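Local atomic coordinates of antibiotic biosynthesis monooxygenase (Rhodospirillum rubrum, PDB entry 4HL9), a protein that probably acts as a monooxygenase, as the antibiotic biosynthesis monooxygenase family generally does. Residues 37-48 and 68-76. Residues are numbered along the deposited sequence; the frame is centred on the assembly and turned at random.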
loop_
_atom_site.group_PDB
_atom_site.type_symbol
_atom_site.label_atom_id
_atom_site.label_comp_id
_atom_site.label_asym_id
_atom_site.label_seq_id
_atom_site.Cartn_x
_atom_site.Cartn_y
_atom_site.Cartn_z
ATOM N N ILE A 37 -7.229 19.412 -5.859
ATOM C CA ILE A 37 -6.065 18.624 -6.236
ATOM C C ILE A 37 -4.867 19.509 -6.575
ATOM O O ILE A 37 -3.742 19.240 -6.119
ATOM C CB ILE A 37 -6.413 17.624 -7.402
ATOM C CG1 ILE A 37 -7.283 16.462 -6.871
ATOM C CG2 ILE A 37 -5.153 17.145 -8.108
ATOM C CD1 ILE A 37 -8.138 15.768 -7.947
ATOM N N ASP A 38 -5.101 20.564 -7.365
ATOM C CA ASP A 38 -4.017 21.472 -7.754
ATOM C C ASP A 38 -3.428 22.258 -6.571
ATOM O O ASP A 38 -2.255 22.591 -6.571
ATOM C CB ASP A 38 -4.446 22.412 -8.896
ATOM C CG ASP A 38 -4.685 21.656 -10.211
ATOM O OD1 ASP A 38 -4.110 20.561 -10.396
ATOM O OD2 ASP A 38 -5.468 22.141 -11.051
ATOM N N ILE A 39 -4.248 22.541 -5.569
ATOM C CA ILE A 39 -3.787 23.160 -4.327
ATOM C C ILE A 39 -2.842 22.216 -3.564
ATOM O O ILE A 39 -1.772 22.626 -3.097
ATOM C CB ILE A 39 -4.994 23.541 -3.436
ATOM C CG1 ILE A 39 -5.782 24.704 -4.074
ATOM C CG2 ILE A 39 -4.560 23.892 -2.019
ATOM C CD1 ILE A 39 -7.028 25.086 -3.267
ATOM N N VAL A 40 -3.217 20.948 -3.463
ATOM C CA VAL A 40 -2.495 20.031 -2.552
ATOM C C VAL A 40 -1.236 19.396 -3.147
ATOM O O VAL A 40 -0.323 19.026 -2.412
ATOM C CB VAL A 40 -3.393 18.945 -1.950
ATOM C CG1 VAL A 40 -4.509 19.557 -1.094
ATOM C CG2 VAL A 40 -3.911 17.987 -3.048
ATOM N N LEU A 41 -1.181 19.283 -4.472
ATOM C CA LEU A 41 -0.018 18.728 -5.132
ATOM C C LEU A 41 1.325 19.326 -4.655
ATOM O O LEU A 41 2.194 18.560 -4.256
ATOM C CB LEU A 41 -0.176 18.713 -6.664
ATOM C CG LEU A 41 -1.072 17.560 -7.168
ATOM C CD1 LEU A 41 -1.479 17.749 -8.660
ATOM C CD2 LEU A 41 -0.353 16.210 -6.985
ATOM N N PRO A 42 1.478 20.680 -4.652
ATOM C CA PRO A 42 2.746 21.273 -4.186
ATOM C C PRO A 42 3.071 20.937 -2.726
ATOM O O PRO A 42 4.242 20.840 -2.371
ATOM C CB PRO A 42 2.506 22.788 -4.318
ATOM C CG PRO A 42 1.386 22.911 -5.320
ATOM C CD PRO A 42 0.512 21.728 -5.057
ATOM N N LEU A 43 2.032 20.815 -1.905
ATOM C CA LEU A 43 2.138 20.446 -0.496
ATOM C C LEU A 43 2.667 19.006 -0.370
ATOM O O LEU A 43 3.622 18.749 0.365
ATOM C CB LEU A 43 0.760 20.562 0.162
ATOM C CG LEU A 43 0.224 21.912 0.659
ATOM C CD1 LEU A 43 0.811 23.106 -0.054
ATOM C CD2 LEU A 43 -1.306 21.969 0.751
ATOM N N TYR A 44 2.061 18.090 -1.128
ATOM C CA TYR A 44 2.530 16.703 -1.196
ATOM C C TYR A 44 3.996 16.622 -1.665
ATOM O O TYR A 44 4.776 15.851 -1.107
ATOM C CB TYR A 44 1.635 15.878 -2.132
ATOM C CG TYR A 44 0.348 15.334 -1.533
ATOM C CD1 TYR A 44 0.358 14.475 -0.444
ATOM C CD2 TYR A 44 -0.890 15.629 -2.117
ATOM C CE1 TYR A 44 -0.839 13.953 0.073
ATOM C CE2 TYR A 44 -2.067 15.128 -1.610
ATOM C CZ TYR A 44 -2.048 14.291 -0.533
ATOM O OH TYR A 44 -3.228 13.815 -0.052
ATOM N N ARG A 45 4.366 17.405 -2.681
ATOM C CA ARG A 45 5.745 17.384 -3.183
ATOM C C ARG A 45 6.776 17.792 -2.106
ATOM O O ARG A 45 7.810 17.129 -1.933
ATOM C CB ARG A 45 5.900 18.257 -4.436
ATOM C CG ARG A 45 5.114 17.786 -5.663
ATOM C CD ARG A 45 5.507 18.624 -6.875
ATOM N NE ARG A 45 4.354 19.123 -7.628
ATOM C CZ ARG A 45 3.579 18.383 -8.422
ATOM N NH1 ARG A 45 3.800 17.078 -8.575
ATOM N NH2 ARG A 45 2.564 18.951 -9.060
ATOM N N GLU A 46 6.473 18.856 -1.364
ATOM C CA GLU A 46 7.328 19.272 -0.240
ATOM C C GLU A 46 7.337 18.225 0.882
ATOM O O GLU A 46 8.387 17.930 1.434
ATOM C CB GLU A 46 6.918 20.647 0.321
ATOM C CG GLU A 46 7.877 21.172 1.421
ATOM C CD GLU A 46 7.441 22.497 2.048
ATOM O OE1 GLU A 46 6.478 23.129 1.556
ATOM O OE2 GLU A 46 8.073 22.905 3.045
ATOM N N LEU A 47 6.172 17.683 1.229
ATOM C CA LEU A 47 6.090 16.624 2.247
ATOM C C LEU A 47 7.024 15.443 1.894
ATOM O O LEU A 47 7.810 14.974 2.728
ATOM C CB LEU A 47 4.619 16.196 2.478
ATOM C CG LEU A 47 4.333 15.149 3.555
ATOM C CD1 LEU A 47 4.854 15.615 4.938
ATOM C CD2 LEU A 47 2.844 14.727 3.608
ATOM N N VAL A 48 6.975 15.011 0.642
ATOM C CA VAL A 48 7.812 13.899 0.174
ATOM C C VAL A 48 9.300 14.258 0.263
ATOM O O VAL A 48 10.102 13.506 0.855
ATOM C CB VAL A 48 7.395 13.449 -1.234
ATOM C CG1 VAL A 48 8.435 12.520 -1.862
ATOM C CG2 VAL A 48 6.041 12.759 -1.175
ATOM N N ASP A 68 -8.940 7.726 -9.780
ATOM C CA ASP A 68 -9.325 8.817 -8.879
ATOM C C ASP A 68 -8.082 9.704 -8.628
ATOM O O ASP A 68 -7.267 9.402 -7.756
ATOM C CB ASP A 68 -9.917 8.228 -7.572
ATOM C CG ASP A 68 -10.371 9.291 -6.554
ATOM O OD1 ASP A 68 -10.005 10.489 -6.667
ATOM O OD2 ASP A 68 -11.097 8.905 -5.598
ATOM N N PRO A 69 -7.939 10.799 -9.405
ATOM C CA PRO A 69 -6.775 11.695 -9.344
ATOM C C PRO A 69 -6.636 12.417 -8.012
ATOM O O PRO A 69 -5.614 13.096 -7.773
ATOM C CB PRO A 69 -7.021 12.719 -10.450
ATOM C CG PRO A 69 -8.161 12.204 -11.259
ATOM C CD PRO A 69 -8.866 11.134 -10.500
ATOM N N GLY A 70 -7.641 12.269 -7.164
ATOM C CA GLY A 70 -7.589 12.804 -5.805
ATOM C C GLY A 70 -7.312 11.769 -4.734
ATOM O O GLY A 70 -7.321 12.110 -3.561
ATOM N N HIS A 71 -7.072 10.512 -5.119
ATOM C CA HIS A 71 -6.878 9.439 -4.121
ATOM C C HIS A 71 -5.371 9.201 -4.083
ATOM O O HIS A 71 -4.803 8.621 -5.016
ATOM C CB HIS A 71 -7.688 8.166 -4.472
ATOM C CG HIS A 71 -7.428 6.978 -3.568
ATOM N ND1 HIS A 71 -7.683 5.676 -3.954
ATOM C CD2 HIS A 71 -6.922 6.894 -2.312
ATOM C CE1 HIS A 71 -7.363 4.844 -2.974
ATOM N NE2 HIS A 71 -6.888 5.556 -1.967
ATOM N N PHE A 72 -4.719 9.714 -3.033
ATOM C CA PHE A 72 -3.250 9.640 -2.942
ATOM C C PHE A 72 -2.874 8.568 -1.962
ATOM O O PHE A 72 -3.544 8.423 -0.943
ATOM C CB PHE A 72 -2.646 10.990 -2.519
ATOM C CG PHE A 72 -2.813 12.055 -3.551
ATOM C CD1 PHE A 72 -1.917 12.160 -4.612
ATOM C CD2 PHE A 72 -3.902 12.927 -3.490
ATOM C CE1 PHE A 72 -2.083 13.126 -5.578
ATOM C CE2 PHE A 72 -4.078 13.896 -4.452
ATOM C CZ PHE A 72 -3.165 14.000 -5.498
ATOM N N VAL A 73 -1.777 7.861 -2.250
ATOM C CA VAL A 73 -1.344 6.737 -1.423
ATOM C C VAL A 73 0.148 6.858 -1.120
ATOM O O VAL A 73 0.976 6.972 -2.038
ATOM C CB VAL A 73 -1.665 5.374 -2.073
ATOM C CG1 VAL A 73 -1.134 4.202 -1.206
ATOM C CG2 VAL A 73 -3.183 5.222 -2.296
ATOM N N PHE A 74 0.468 6.853 0.167
ATOM C CA PHE A 74 1.839 6.848 0.637
ATOM C C PHE A 74 2.242 5.407 0.917
ATOM O O PHE A 74 1.466 4.644 1.472
ATOM C CB PHE A 74 1.951 7.637 1.960
ATOM C CG PHE A 74 1.778 9.125 1.808
ATOM C CD1 PHE A 74 2.865 9.937 1.498
ATOM C CD2 PHE A 74 0.534 9.717 2.023
ATOM C CE1 PHE A 74 2.714 11.319 1.372
ATOM C CE2 PHE A 74 0.380 11.093 1.930
ATOM C CZ PHE A 74 1.460 11.891 1.595
ATOM N N ILE A 75 3.447 5.023 0.494
ATOM C CA ILE A 75 4.018 3.754 0.907
ATOM C C ILE A 75 5.316 4.103 1.604
ATOM O O ILE A 75 6.190 4.722 1.005
ATOM C CB ILE A 75 4.309 2.811 -0.299
ATOM C CG1 ILE A 75 3.004 2.346 -0.956
ATOM C CG2 ILE A 75 5.085 1.569 0.183
ATOM C CD1 ILE A 75 3.229 1.572 -2.281
ATOM N N GLU A 76 5.437 3.701 2.870
ATOM C CA GLU A 76 6.530 4.177 3.707
ATOM C C GLU A 76 7.196 2.976 4.373
ATOM O O GLU A 76 6.570 1.944 4.599
ATOM C CB GLU A 76 6.027 5.173 4.785
ATOM C CG GLU A 76 4.734 5.970 4.438
ATOM C CD GLU A 76 4.161 6.834 5.608
ATOM O OE1 GLU A 76 4.704 6.819 6.741
ATOM O OE2 GLU A 76 3.161 7.572 5.375
#
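Tyr-44 of helix 37-48 reaches across to Phe-72 and Phe-74, two alternate residues of strand 71-76 whose side chains face the helix. Its CB already points at the strand, and with CG anti to the carbonyl carbon (chi1 -83°) the ring continues that way. CD1 of Tyr-44 lies 3.5 Å from CZ of Phe-74, and CE1 of Tyr-44 comes within 3.4 Å of the same CZ, which sits at the tyrosine's edge, near its plane. Phe-72 lies over one face of the tyrosine ring, and CE2 of Tyr-44 stands above the rim of the Phe-72 ring, 3.4 Å from CD2 of Phe-72. The CZ atom of Tyr-44 continues over CD2 and CG of Phe-72, and OH passes CB of Phe-72. Tyrosine suits this buried place because its flat ring packs against both phenylalanines while its hydroxyl hydrogen-bonds to OD2 of Asp-30 on strand 24-32. Both ring pairs are oblique, with planes at 38° to Phe-72 and 49° to Phe-74.

Aliphatic branches complete the packing. Leu-41 brings CD2 to 3.8 Å from CE1 of Phe-72, the two side chains crossing at about a right angle, and CD2 of Leu-47 lies 3.7 Å from CZ of Phe-74. At the start of the helix, CD1 of Ile-37 rests 3.6 Å from Gly-70 N. Glycine is apt here, since a beta carbon would be tight against that methyl. The corner is a type I beta turn from Asp-68 to His-71, and OD1 of Asp-68 accepts from Gly-70 N (3.0 Å), an Asx turn.

Helix and strand run nearly parallel. Helix 91-101 lies beside helix 37-52, with Ile-100 touching Tyr-44 and Leu-96 touching Leu-47. Strand 71-78 is bordered by strands 59-65 and 24-32 in the four-stranded antiparallel sheet, whose other face, through Val-73, packs on Met-113 of the second subunit, as in the ferredoxin-like dimers of this family.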